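Local coordinates for protein glycerol kinase, putative (PDB 2W40) that probably catalyses the ATP-dependent phosphorylation of glycerol to sn-glycerol 3-phosphate, the entry step of glycerol degradation, at residues T82-R85 / E86-I89; Y181-V184 / T185-S188; D48-E51 / I52-L56. All coordinates share one frame; numbering follows the deposited sequence.

How the interactions relate
The three contacts follow one another along the chain, 48-56 first, then 82-89, then 181-188, all within the N-terminal FGGY family region. Interaction 1 is the one that grips the bound glycerol, through Arg85 and Glu86. Interaction 2 lies about 10 Å away, centre to centre, and joins it through a probable hydrogen bond of 2.8 Å from Asn83 ND2 to Asn186 OD1, so a residue of the capped helical turn, bonded to the N-cap Asp183, meets the end of strand 74-83. Interaction 3, about 13 Å from interaction 1 between centres, meets it by packing: Ile89 CD1 is 3.8 Å from Pro49 CB. Interactions 2 and 3 do not touch, their nearest atoms being about 12 Å apart.

Interaction 1: residues T82-R85 / E86-I89; sequences TNQR and ETVI. With GOL (glycerol), chain B.
The guanidinium of Arg85 meets Glu86 on one face and glycerol at its edge, and Phe273 makes a cation-pi contact with the same group. Glu86 OE2 lies 3.9 Å above the guanidinium plane, offset toward the rim; at 4.1 Å from Arg85 NE this is a proximity of opposite charges, since no N-H points at the oxygen. Glycerol O2 lies in the plane at the edge and takes a nearly straight bond from Arg85 NE (3.1 Å, 168°), while its second bond comes from Arg85 N, equally straight. The bend of the arginine chain at chi3 (-58°) turns the N-H edge of the guanidinium to the ligand, so that Arg85 NH2 also reaches glycerol O3. That hydroxyl donates in turn to Glu86 OE1 at 2.6 Å. Arg85 and Glu86 thus line a polyol site, which Asp248, Tyr137 and Gln249 complete with further bonds to glycerol.

Beyond the ligand, Thr87 OG1 donates to Gln84 OE1 (2.7 Å) from above the amide's carbonyl plane, and Thr87 N donates to Arg85 O, closing a classic gamma turn centred on Glu86. Water 1 bridges Gln84 O and Thr87 O.

Arg85 NH1 also forms a salt bridge with Glu308, and Glu86 OE2 one with Arg189. The turn leads from strand 74-83 into strand 88-92, with helix 167-176 against Asn83 and Gln84 and helix 248-255 against Thr82 and Arg85.

Interaction 2: residues Y181-V184 / T185-S188; sequences YTDV and TNAS
Asp183 meets Thr185 and Asn186 as the N-cap of the short helix 184-187, at the point where strand 181-183 ends. The tight part of the contact is its carboxylate, with CG between the backbone N and the carbonyl carbon (chi1 75°), which turns both oxygens toward the first helical turn. Asp183 OD2 takes the Thr185 hydroxyl on its syn lone pair at only 2.5 Å from OG1, and accepts Asn186 N, 3.3 Å away, from 48° above the carboxylate plane. A further bond from Thr185 N to this oxygen is weak. Asp183 OD1 also uses its syn lone pair, for Asn186 ND2 at 2.8 Å; the donor bond is nearly straight although the carboxylate and amide planes stand 75° apart. Asp183 O also starts the helix, accepting Ala187 N at 2.9 Å nearly along its C=O axis. With both oxygens engaged, rotation of the carboxylate is fixed, and its charge probably balances the partial positive charge of the helix start.

In the looser part Thr182 CG2 is 4.0 Å from Ala187 CB. Thr182 OG1 rests 3.4 Å from Asn186 CB and has its hydrogen-bond partner in Asn168 of helix 167-176. Val184 points away and packs on Ile219 and Ile293. No solvent face opens here, since every touching residue is buried; Asn83 meets Asn186 OD1, and Gly247 N meets the Thr185 hydroxyl. Toward Ser188, the bond from Ser188 N to Val184 O is weak, whereas the Ser188 hydroxyl donates to Thr185 O with an OG-to-O distance of 2.6 Å.

Interaction 3: residues D48-E51 / I52-L56; sequences DPIE and IMTNL
Asp48 and Ile52 meet across the first turn of helix 49-70, where Asp48 is the N-cap. Among the backbone bonds, Ile52 N reaches Asp48 O, Met53 N reaches Pro49 O and Asn55 N reaches Glu51 O, each in the i to i+4 pattern of an alpha-helix. The bond from Thr54 N to Ile50 O is the straightest of the set, at 2.8 Å.

The capping bonds come from the side chain of Asp48. Its CG is anti to the backbone N (chi1 180°), and this brings OD1 over the N-H groups of Ile50 and Glu51. Asp48 OD1 accepts from Ile50 N at 2.9 Å and from Glu51 N at 3.2 Å, both from the same face of the carboxylate: the first on the anti side, 34° out of plane, the second from almost straight above. One oxygen thus satisfies two helix-end donors, and its negative charge would favour the helix start.

In packing, Ile52 CG1 lies 3.6 Å from Asp48 O, and its side chain faces His35, Thr16 and Gln11, while Met53 packs on Trp170 and Leu171 of helix 167-176; Trp170 also donates to Pro49 O. The buried side of the helix rests on helix 167-176 through Met53 and Leu56 and on strands 3-11 and 15-21 through Ile52 and Leu56.

A further polar contact lies on the partly exposed side, where Glu51 and Asn55 run side by side with carboxylate and amide planes 72° apart. Water 2 lies between their ends, 2.6 Å from Glu51 OE2 and more weakly bound by Asn55 ND2 at 3.3 Å.

Interaction 1: residues T82-R85 / E86-I89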
# COMPACT_ATOMS: atom_id res chain seq x y z
N THR C 82 -7.80 12.69 32.40
CA THR C 82 -6.61 12.35 31.65
C THR C 82 -6.86 12.50 30.19
O THR C 82 -8.02 12.55 29.76
CB THR C 82 -6.11 10.92 32.08
OG1 THR C 82 -4.80 10.74 31.59
CG2 THR C 82 -7.06 9.81 31.63
N ASN C 83 -5.80 12.63 29.42
CA ASN C 83 -5.98 13.14 28.05
C ASN C 83 -4.82 12.87 27.15
O ASN C 83 -3.69 12.74 27.60
CB ASN C 83 -6.06 14.68 28.13
CG ASN C 83 -4.79 15.29 28.80
OD1 ASN C 83 -4.61 15.17 30.03
ND2 ASN C 83 -3.93 16.05 27.98
N GLN C 84 -5.12 12.77 25.86
CA GLN C 84 -4.14 12.81 24.80
C GLN C 84 -3.26 14.07 25.05
O GLN C 84 -3.79 15.20 25.24
CB GLN C 84 -4.87 12.93 23.45
CG GLN C 84 -5.92 14.01 23.35
CD GLN C 84 -6.23 14.49 21.93
OE1 GLN C 84 -5.36 14.50 21.06
NE2 GLN C 84 -7.45 14.99 21.73
N ARG C 85 -1.96 13.86 25.08
CA ARG C 85 -1.00 14.88 25.40
C ARG C 85 -0.67 15.71 24.10
O ARG C 85 -1.07 15.27 23.00
CB ARG C 85 0.21 14.25 26.00
CG ARG C 85 -0.08 13.46 27.29
CD ARG C 85 1.12 12.59 27.81
NE ARG C 85 1.48 11.68 26.75
CZ ARG C 85 2.63 11.01 26.68
NH1 ARG C 85 3.48 11.04 27.71
NH2 ARG C 85 2.97 10.38 25.57
N GLU C 86 0.10 16.80 24.26
CA GLU C 86 0.71 17.62 23.22
C GLU C 86 -0.31 18.44 22.39
O GLU C 86 -0.05 19.55 22.02
CB GLU C 86 1.62 16.86 22.30
CG GLU C 86 2.85 16.20 22.97
CD GLU C 86 2.61 14.77 23.44
OE1 GLU C 86 1.63 14.12 22.99
OE2 GLU C 86 3.42 14.25 24.26
N THR C 87 -1.42 17.81 22.08
CA THR C 87 -2.51 18.45 21.35
C THR C 87 -2.79 19.78 22.06
O THR C 87 -2.86 19.86 23.28
CB THR C 87 -3.74 17.55 21.41
OG1 THR C 87 -3.42 16.34 20.70
CG2 THR C 87 -4.98 18.25 20.79
N VAL C 88 -2.95 20.83 21.23
CA VAL C 88 -2.99 22.21 21.77
C VAL C 88 -4.17 22.98 21.13
O VAL C 88 -4.46 22.86 19.92
CB VAL C 88 -1.62 22.96 21.68
CG1 VAL C 88 -1.25 23.15 20.23
CG2 VAL C 88 -1.65 24.27 22.46
N ILE C 89 -4.79 23.76 22.01
CA ILE C 89 -5.91 24.70 21.62
C ILE C 89 -5.51 26.07 22.23
O ILE C 89 -5.03 26.17 23.35
CB ILE C 89 -7.29 24.25 22.13
CG1 ILE C 89 -7.64 22.83 21.68
CG2 ILE C 89 -8.44 25.21 21.66
CD1 ILE C 89 -8.52 22.23 22.78
C1 GOL B . -1.73 9.95 22.99
O1 GOL B . -2.35 8.95 23.82
C2 GOL B . -0.52 10.42 23.67
O2 GOL B . -0.82 11.22 24.80
C3 GOL B . 0.35 11.23 22.67
O3 GOL B . 1.59 11.56 23.22
O HOH W 1 -3.30 17.82 25.09

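Interaction 2: residues Y181-V184 / T185-S188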
# COMPACT_ATOMS: atom_id res chain seq x y z
N TYR C 181 -5.71 25.68 34.51
CA TYR C 181 -4.75 24.83 35.14
C TYR C 181 -4.22 23.81 34.19
O TYR C 181 -4.88 23.36 33.29
CB TYR C 181 -5.37 24.04 36.32
CG TYR C 181 -5.81 24.84 37.49
CD1 TYR C 181 -4.95 25.65 38.15
CD2 TYR C 181 -7.06 24.66 38.04
CE1 TYR C 181 -5.31 26.34 39.28
CE2 TYR C 181 -7.45 25.35 39.19
CZ TYR C 181 -6.56 26.19 39.80
OH TYR C 181 -6.90 26.85 40.96
N THR C 182 -3.01 23.38 34.50
CA THR C 182 -2.45 22.16 33.95
C THR C 182 -1.77 21.41 35.10
O THR C 182 -1.83 21.80 36.25
CB THR C 182 -1.44 22.40 32.76
OG1 THR C 182 -1.22 21.16 32.06
CG2 THR C 182 -0.14 23.09 33.21
N ASP C 183 -1.22 20.28 34.73
CA ASP C 183 -0.45 19.45 35.66
C ASP C 183 0.95 19.23 35.14
O ASP C 183 1.25 19.45 33.94
CB ASP C 183 -1.13 18.13 35.93
CG ASP C 183 -1.01 17.20 34.77
OD1 ASP C 183 -1.88 17.26 33.87
OD2 ASP C 183 0.00 16.47 34.69
N VAL C 184 1.86 18.91 36.04
CA VAL C 184 3.27 18.78 35.66
C VAL C 184 3.57 17.79 34.52
O VAL C 184 4.50 17.99 33.72
CB VAL C 184 4.12 18.33 36.88
CG1 VAL C 184 4.28 19.37 37.97
CG2 VAL C 184 3.60 17.04 37.46
N THR C 185 2.81 16.73 34.38
CA THR C 185 2.99 15.78 33.27
C THR C 185 2.62 16.38 31.89
O THR C 185 3.45 16.32 30.96
CB THR C 185 2.34 14.41 33.48
OG1 THR C 185 0.90 14.51 33.42
CG2 THR C 185 2.83 13.82 34.83
N ASN C 186 1.45 17.04 31.81
CA ASN C 186 1.07 17.70 30.59
C ASN C 186 1.97 18.89 30.26
O ASN C 186 2.33 19.07 29.09
CB ASN C 186 -0.39 18.14 30.66
CG ASN C 186 -1.36 16.99 30.24
OD1 ASN C 186 -1.37 16.59 29.08
ND2 ASN C 186 -2.18 16.54 31.16
N ALA C 187 2.35 19.65 31.29
CA ALA C 187 3.25 20.80 31.06
C ALA C 187 4.58 20.33 30.46
O ALA C 187 5.22 21.07 29.69
CB ALA C 187 3.48 21.65 32.30
N SER C 188 5.03 19.12 30.82
CA SER C 188 6.33 18.59 30.36
C SER C 188 6.33 18.20 28.84
O SER C 188 7.38 17.87 28.29
CB SER C 188 6.73 17.42 31.23
OG SER C 188 6.09 16.22 30.83

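Interaction 3: residues D48-E51 / I52-L56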
# COMPACT_ATOMS: atom_id res chain seq x y z
N ASP C 48 -11.94 19.14 16.50
CA ASP C 48 -12.87 20.20 16.83
C ASP C 48 -13.03 20.24 18.35
O ASP C 48 -13.55 19.30 18.91
CB ASP C 48 -14.25 19.87 16.20
CG ASP C 48 -15.29 20.90 16.48
OD1 ASP C 48 -15.08 21.70 17.44
OD2 ASP C 48 -16.36 20.88 15.74
N PRO C 49 -12.54 21.28 19.02
CA PRO C 49 -12.63 21.29 20.50
C PRO C 49 -14.02 21.34 21.09
O PRO C 49 -14.19 20.93 22.24
CB PRO C 49 -11.83 22.56 20.92
CG PRO C 49 -11.32 23.07 19.75
CD PRO C 49 -11.92 22.53 18.55
N ILE C 50 -14.97 21.93 20.36
CA ILE C 50 -16.32 22.02 20.79
C ILE C 50 -16.99 20.66 20.63
O ILE C 50 -17.73 20.20 21.55
CB ILE C 50 -17.03 23.19 20.07
CG1 ILE C 50 -16.35 24.50 20.52
CG2 ILE C 50 -18.54 23.14 20.35
CD1 ILE C 50 -16.78 25.66 19.71
N GLU C 51 -16.65 19.93 19.58
CA GLU C 51 -17.18 18.56 19.43
C GLU C 51 -16.73 17.73 20.60
O GLU C 51 -17.52 16.94 21.12
CB GLU C 51 -16.75 17.94 18.13
CG GLU C 51 -17.27 16.55 17.83
CD GLU C 51 -16.66 15.89 16.60
OE1 GLU C 51 -15.70 16.42 15.98
OE2 GLU C 51 -17.14 14.76 16.32
N ILE C 52 -15.45 17.79 20.96
CA ILE C 52 -15.02 17.06 22.12
C ILE C 52 -15.85 17.41 23.38
O ILE C 52 -16.21 16.50 24.15
CB ILE C 52 -13.50 17.29 22.33
CG1 ILE C 52 -12.73 16.58 21.19
CG2 ILE C 52 -13.06 16.76 23.78
CD1 ILE C 52 -11.25 16.88 21.20
N MET C 53 -16.00 18.70 23.69
CA MET C 53 -16.77 19.05 24.86
C MET C 53 -18.22 18.55 24.81
O MET C 53 -18.77 18.07 25.84
CB MET C 53 -16.77 20.54 25.11
CG MET C 53 -15.51 21.08 25.59
SD MET C 53 -14.80 20.31 27.10
CE MET C 53 -16.01 20.25 28.30
N THR C 54 -18.88 18.76 23.66
CA THR C 54 -20.25 18.31 23.53
C THR C 54 -20.34 16.81 23.82
O THR C 54 -21.23 16.33 24.55
CB THR C 54 -20.74 18.65 22.13
OG1 THR C 54 -20.72 20.10 22.02
CG2 THR C 54 -22.16 18.07 21.93
N ASN C 55 -19.44 16.06 23.23
CA ASN C 55 -19.40 14.60 23.45
C ASN C 55 -19.20 14.28 24.94
O ASN C 55 -19.88 13.42 25.51
CB ASN C 55 -18.28 13.99 22.65
CG ASN C 55 -18.60 13.87 21.18
OD1 ASN C 55 -19.75 14.21 20.76
ND2 ASN C 55 -17.63 13.49 20.40
N LEU C 56 -18.29 14.98 25.59
CA LEU C 56 -18.06 14.81 26.99
C LEU C 56 -19.28 15.03 27.78
O LEU C 56 -19.64 14.22 28.60
CB LEU C 56 -16.91 15.68 27.47
CG LEU C 56 -16.62 15.44 28.97
CD1 LEU C 56 -16.26 14.04 29.42
CD2 LEU C 56 -15.52 16.45 29.44
O HOH W 2 -19.20 13.73 17.49